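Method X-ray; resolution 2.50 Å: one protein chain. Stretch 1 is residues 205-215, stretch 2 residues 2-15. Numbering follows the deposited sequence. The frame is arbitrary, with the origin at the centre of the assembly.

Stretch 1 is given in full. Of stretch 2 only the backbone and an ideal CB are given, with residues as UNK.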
# COMPACT_ATOMS: atom_id res chain seq x y z
N LYS A 205 -33.68 6.79 -4.93
CA LYS A 205 -34.44 5.69 -4.41
C LYS A 205 -33.81 4.40 -4.85
O LYS A 205 -33.75 3.45 -4.08
CB LYS A 205 -35.89 5.73 -4.90
CG LYS A 205 -36.71 4.52 -4.45
CD LYS A 205 -38.17 4.64 -4.82
CE LYS A 205 -38.87 3.29 -4.73
NZ LYS A 205 -38.66 2.62 -3.41
N TYR A 206 -33.40 4.36 -6.11
CA TYR A 206 -32.73 3.19 -6.70
C TYR A 206 -31.34 3.62 -7.17
O TYR A 206 -31.20 4.71 -7.74
CB TYR A 206 -33.51 2.66 -7.91
CG TYR A 206 -34.84 2.06 -7.54
CD1 TYR A 206 -34.91 0.80 -6.95
CD2 TYR A 206 -36.03 2.77 -7.74
CE1 TYR A 206 -36.12 0.27 -6.54
CE2 TYR A 206 -37.25 2.25 -7.34
CZ TYR A 206 -37.29 1.01 -6.73
OH TYR A 206 -38.50 0.50 -6.28
N THR A 207 -30.33 2.79 -6.92
CA THR A 207 -28.96 3.12 -7.35
C THR A 207 -28.30 2.01 -8.16
O THR A 207 -28.28 0.85 -7.73
CB THR A 207 -28.02 3.47 -6.18
OG1 THR A 207 -28.45 4.70 -5.57
CG2 THR A 207 -26.59 3.68 -6.69
N ILE A 208 -27.79 2.38 -9.33
CA ILE A 208 -27.09 1.41 -10.17
C ILE A 208 -25.60 1.79 -10.23
O ILE A 208 -25.26 2.97 -10.52
CB ILE A 208 -27.67 1.33 -11.61
CG1 ILE A 208 -29.17 1.03 -11.55
CG2 ILE A 208 -26.97 0.20 -12.40
CD1 ILE A 208 -29.93 1.44 -12.78
N VAL A 209 -24.75 0.82 -9.93
CA VAL A 209 -23.31 1.06 -9.95
C VAL A 209 -22.58 0.22 -11.01
O VAL A 209 -22.59 -1.01 -10.97
CB VAL A 209 -22.70 0.81 -8.52
CG1 VAL A 209 -22.86 -0.66 -8.13
CG2 VAL A 209 -21.21 1.18 -8.48
N THR A 210 -22.02 0.88 -12.03
CA THR A 210 -21.23 0.12 -13.02
C THR A 210 -19.80 0.20 -12.48
O THR A 210 -19.36 1.28 -12.03
CB THR A 210 -21.29 0.70 -14.44
OG1 THR A 210 -21.06 2.11 -14.39
CG2 THR A 210 -22.63 0.42 -15.09
N CYS A 211 -19.09 -0.93 -12.47
CA CYS A 211 -17.74 -0.96 -11.95
C CYS A 211 -16.72 -1.70 -12.84
O CYS A 211 -17.06 -2.63 -13.56
CB CYS A 211 -17.80 -1.59 -10.58
SG CYS A 211 -18.18 -3.30 -10.68
N GLU A 212 -15.45 -1.31 -12.76
CA GLU A 212 -14.37 -1.91 -13.54
C GLU A 212 -14.12 -3.31 -13.08
O GLU A 212 -13.71 -4.16 -13.85
CB GLU A 212 -13.10 -1.10 -13.35
CG GLU A 212 -13.20 0.33 -13.80
CD GLU A 212 -13.17 0.45 -15.30
OE1 GLU A 212 -12.76 -0.52 -15.97
OE2 GLU A 212 -13.53 1.52 -15.82
N GLU A 213 -14.25 -3.53 -11.79
CA GLU A 213 -14.07 -4.86 -11.26
C GLU A 213 -14.90 -5.09 -10.02
O GLU A 213 -15.30 -4.16 -9.34
CB GLU A 213 -12.61 -5.15 -10.98
CG GLU A 213 -11.93 -4.06 -10.22
CD GLU A 213 -10.48 -4.37 -9.97
OE1 GLU A 213 -10.12 -5.58 -9.99
OE2 GLU A 213 -9.71 -3.40 -9.77
N ILE A 214 -15.12 -6.36 -9.73
CA ILE A 214 -15.90 -6.82 -8.61
C ILE A 214 -14.99 -7.67 -7.74
O ILE A 214 -14.31 -8.58 -8.24
CB ILE A 214 -17.10 -7.71 -9.14
CG1 ILE A 214 -18.07 -6.85 -9.97
CG2 ILE A 214 -17.83 -8.42 -7.99
CD1 ILE A 214 -19.28 -7.59 -10.50
N ILE A 215 -14.94 -7.36 -6.44
CA ILE A 215 -14.15 -8.15 -5.49
C ILE A 215 -15.07 -8.73 -4.41
O ILE A 215 -16.17 -8.20 -4.16
CB ILE A 215 -13.01 -7.33 -4.83
CG1 ILE A 215 -13.45 -5.89 -4.55
CG2 ILE A 215 -11.76 -7.34 -5.71
CD1 ILE A 215 -12.48 -5.15 -3.66
N UNK A 2 -26.09 -8.52 -5.67
CA UNK A 2 -26.72 -7.50 -6.49
C UNK A 2 -26.08 -7.46 -7.87
O UNK A 2 -26.24 -6.48 -8.61
CB UNK A 2 -26.62 -6.13 -5.81
N UNK A 3 -25.38 -8.55 -8.20
CA UNK A 3 -24.68 -8.64 -9.47
C UNK A 3 -25.64 -9.03 -10.56
O UNK A 3 -26.23 -10.11 -10.51
CB UNK A 3 -23.53 -9.64 -9.39
N UNK A 4 -25.78 -8.15 -11.55
CA UNK A 4 -26.68 -8.40 -12.65
C UNK A 4 -26.19 -7.71 -13.92
O UNK A 4 -25.48 -6.70 -13.85
CB UNK A 4 -28.09 -7.93 -12.30
N UNK A 5 -26.55 -8.25 -15.08
CA UNK A 5 -26.12 -7.69 -16.36
C UNK A 5 -26.60 -6.26 -16.54
O UNK A 5 -27.60 -5.87 -15.97
CB UNK A 5 -26.63 -8.56 -17.51
N UNK A 6 -25.90 -5.50 -17.37
CA UNK A 6 -26.28 -4.11 -17.59
C UNK A 6 -27.62 -3.98 -18.29
O UNK A 6 -28.22 -2.91 -18.26
CB UNK A 6 -25.20 -3.40 -18.41
N UNK A 7 -28.10 -5.06 -18.92
CA UNK A 7 -29.39 -5.00 -19.61
C UNK A 7 -30.49 -5.18 -18.58
O UNK A 7 -31.40 -4.35 -18.47
CB UNK A 7 -29.49 -6.06 -20.71
N UNK A 8 -30.38 -6.26 -17.83
CA UNK A 8 -31.33 -6.56 -16.78
C UNK A 8 -31.46 -5.41 -15.78
O UNK A 8 -32.57 -4.88 -15.57
CB UNK A 8 -30.92 -7.84 -16.06
N UNK A 9 -30.33 -4.96 -15.24
CA UNK A 9 -30.32 -3.88 -14.27
C UNK A 9 -31.01 -2.62 -14.77
O UNK A 9 -31.90 -2.10 -14.13
CB UNK A 9 -28.88 -3.55 -13.88
N UNK A 10 -30.59 -2.13 -15.91
CA UNK A 10 -31.20 -0.93 -16.48
C UNK A 10 -32.72 -1.04 -16.67
O UNK A 10 -33.46 -0.07 -16.45
CB UNK A 10 -30.54 -0.62 -17.83
N UNK A 11 -33.17 -2.22 -17.11
CA UNK A 11 -34.58 -2.48 -17.37
C UNK A 11 -35.40 -2.46 -16.08
O UNK A 11 -36.51 -1.94 -16.05
CB UNK A 11 -34.75 -3.83 -18.08
N UNK A 12 -34.85 -3.08 -15.05
CA UNK A 12 -35.49 -3.16 -13.75
C UNK A 12 -35.53 -1.84 -12.99
O UNK A 12 -36.61 -1.39 -12.59
CB UNK A 12 -34.77 -4.21 -12.90
N UNK A 13 -34.39 -1.17 -12.83
CA UNK A 13 -34.36 0.08 -12.06
C UNK A 13 -34.52 1.39 -12.81
O UNK A 13 -34.57 2.44 -12.16
CB UNK A 13 -33.03 0.14 -11.30
N UNK A 14 -34.54 1.39 -14.14
CA UNK A 14 -34.71 2.65 -14.86
C UNK A 14 -35.97 2.55 -15.69
O UNK A 14 -36.27 1.47 -16.25
CB UNK A 14 -33.50 2.97 -15.74
N UNK A 15 -36.72 3.65 -15.74
CA UNK A 15 -38.02 3.73 -16.43
C UNK A 15 -38.21 5.13 -16.99
O UNK A 15 -37.73 6.10 -16.41
CB UNK A 15 -39.17 3.37 -15.49

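Stretch 2 is a short loop, extended in part, then a helix, 6-13, then two residues beyond it. The helix runs nearly antiparallel to strand 206-211 at 162°. The axes approach to 9.6 Å. What stretch 1 offers is mostly apolar: Tyr-206, Ile-208, the methyl of Thr-210, and Ile-214.

Position 2 has nothing of stretch 1 within 5.5 Å of its ideal CB, so many residues would suit. It is Lys-2.

At position 3 the CA-to-CB bond points sideways, and the ideal CB lies 4.8 Å from Ile-214 CD1. A small or medium apolar side chain fits. It is Val-3, whose CG1 packs 4.1 Å from Ile-214 CD1.

Position 4 is extended and out of reach, with little to restrict it. It is Met-4.

Position 5 also lies far from stretch 1, but it directly precedes the helix, where amide N-H groups lack partners. Ser, Thr, Asp or Asn would suit. It is Thr-5, and OG1 caps the helix: it accepts from Asp-8 N at 3.1 Å and, weakly, from Lys-7 N at 3.2 Å.

Position 6 begins the helix with CB sideways and no atom of stretch 1 close. A long apolar chain could still reach the strand; a short one would not. It is Leu-6, and its CD1 comes to 4.1 Å from Thr-210 CG2.

Positions 7 and 8 are out of reach of stretch 1, and polar residues are acceptable. They are Lys-7 and Asp-8.

Position 9 points toward the strand. Its ideal CB is already 4.5 Å from Ile-208 CG2, so a small residue is enough to make contact. It is Ala-9, whose CB lies 4.5 Å from Ile-208 CG2.

At position 10 the bond is sideways, with Ile-208 CD1 5.5 Å from the ideal CB. A branched or longer apolar chain could close the gap. It is Ile-10; its CD1 lies 4.2 Å from Ile-208 CD1.

Positions 11 and 12 make no contact and demand little beyond helix compatibility. They are Ala-11 and Lys-12.

Position 13 points toward stretch 1. Its ideal CB is 3.7 Å from Ile-208 CD1 and 4.3 Å from Tyr-206 CB. A large apolar or aromatic side chain suits. It is Tyr-13. Tyr-13 CB lies 3.8 Å from Ile-208 CD1, and Tyr-13 CD1 lies 3.3 Å from Tyr-206 CD1. The ring planes are oblique, at 46°.

Position 14 leaves helical angles, with its ideal CB 4.9 Å from Ile-208 CD1. A beta-branched apolar residue suits the extended backbone. It is Val-14, its CG2 3.4 Å from Ile-208 CD1.

Position 15 is extended and sideways, and tolerant. It is His-15.

Stretch 2, residues 2-15: KVMTLKDAIAKYVH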
# COMPACT_ATOMS: atom_id res chain seq x y z
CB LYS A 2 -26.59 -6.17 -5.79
CG LYS A 2 -26.98 -6.29 -4.33
CD LYS A 2 -27.14 -4.94 -3.69
CE LYS A 2 -27.51 -5.10 -2.24
NZ LYS A 2 -27.54 -3.77 -1.59
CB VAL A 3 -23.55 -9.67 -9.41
CG1 VAL A 3 -22.80 -9.68 -10.73
CG2 VAL A 3 -22.61 -9.35 -8.27
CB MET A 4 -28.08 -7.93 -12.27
CG MET A 4 -28.31 -6.45 -12.29
SD MET A 4 -29.90 -6.04 -11.51
CE MET A 4 -30.93 -7.46 -12.00
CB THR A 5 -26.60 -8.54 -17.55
OG1 THR A 5 -27.88 -8.08 -18.01
CG2 THR A 5 -26.68 -10.01 -17.15
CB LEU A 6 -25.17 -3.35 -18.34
CG LEU A 6 -25.47 -1.86 -18.60
CD1 LEU A 6 -25.72 -1.17 -17.29
CD2 LEU A 6 -24.35 -1.17 -19.34
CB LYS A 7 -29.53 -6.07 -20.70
CG LYS A 7 -30.93 -6.07 -21.35
CD LYS A 7 -31.04 -6.98 -22.56
CE LYS A 7 -30.32 -6.40 -23.78
NZ LYS A 7 -30.85 -5.09 -24.27
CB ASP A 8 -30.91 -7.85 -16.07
CG ASP A 8 -30.98 -9.07 -16.99
OD1 ASP A 8 -31.75 -9.07 -17.98
OD2 ASP A 8 -30.26 -10.06 -16.70
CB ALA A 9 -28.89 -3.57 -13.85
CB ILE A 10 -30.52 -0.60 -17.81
CG1 ILE A 10 -29.12 -0.05 -17.53
CG2 ILE A 10 -31.41 0.30 -18.66
CD1 ILE A 10 -29.07 1.38 -16.90
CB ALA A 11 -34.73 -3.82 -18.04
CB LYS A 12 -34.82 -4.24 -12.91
CG LYS A 12 -35.46 -4.46 -11.57
CD LYS A 12 -34.93 -5.74 -10.93
CE LYS A 12 -35.59 -6.03 -9.58
NZ LYS A 12 -35.18 -7.37 -9.03
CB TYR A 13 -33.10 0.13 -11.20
CG TYR A 13 -32.92 -1.08 -10.35
CD1 TYR A 13 -33.61 -1.22 -9.15
CD2 TYR A 13 -32.13 -2.13 -10.77
CE1 TYR A 13 -33.53 -2.39 -8.38
CE2 TYR A 13 -32.03 -3.31 -10.02
CZ TYR A 13 -32.74 -3.43 -8.83
OH TYR A 13 -32.66 -4.58 -8.08
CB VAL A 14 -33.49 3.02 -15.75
CG1 VAL A 14 -33.43 4.55 -15.98
CG2 VAL A 14 -32.21 2.55 -15.07
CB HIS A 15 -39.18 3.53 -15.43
CG HIS A 15 -39.01 2.34 -14.53
ND1 HIS A 15 -39.19 1.04 -14.96
CD2 HIS A 15 -38.61 2.25 -13.24
CE1 HIS A 15 -38.90 0.20 -13.98
NE2 HIS A 15 -38.54 0.91 -12.93
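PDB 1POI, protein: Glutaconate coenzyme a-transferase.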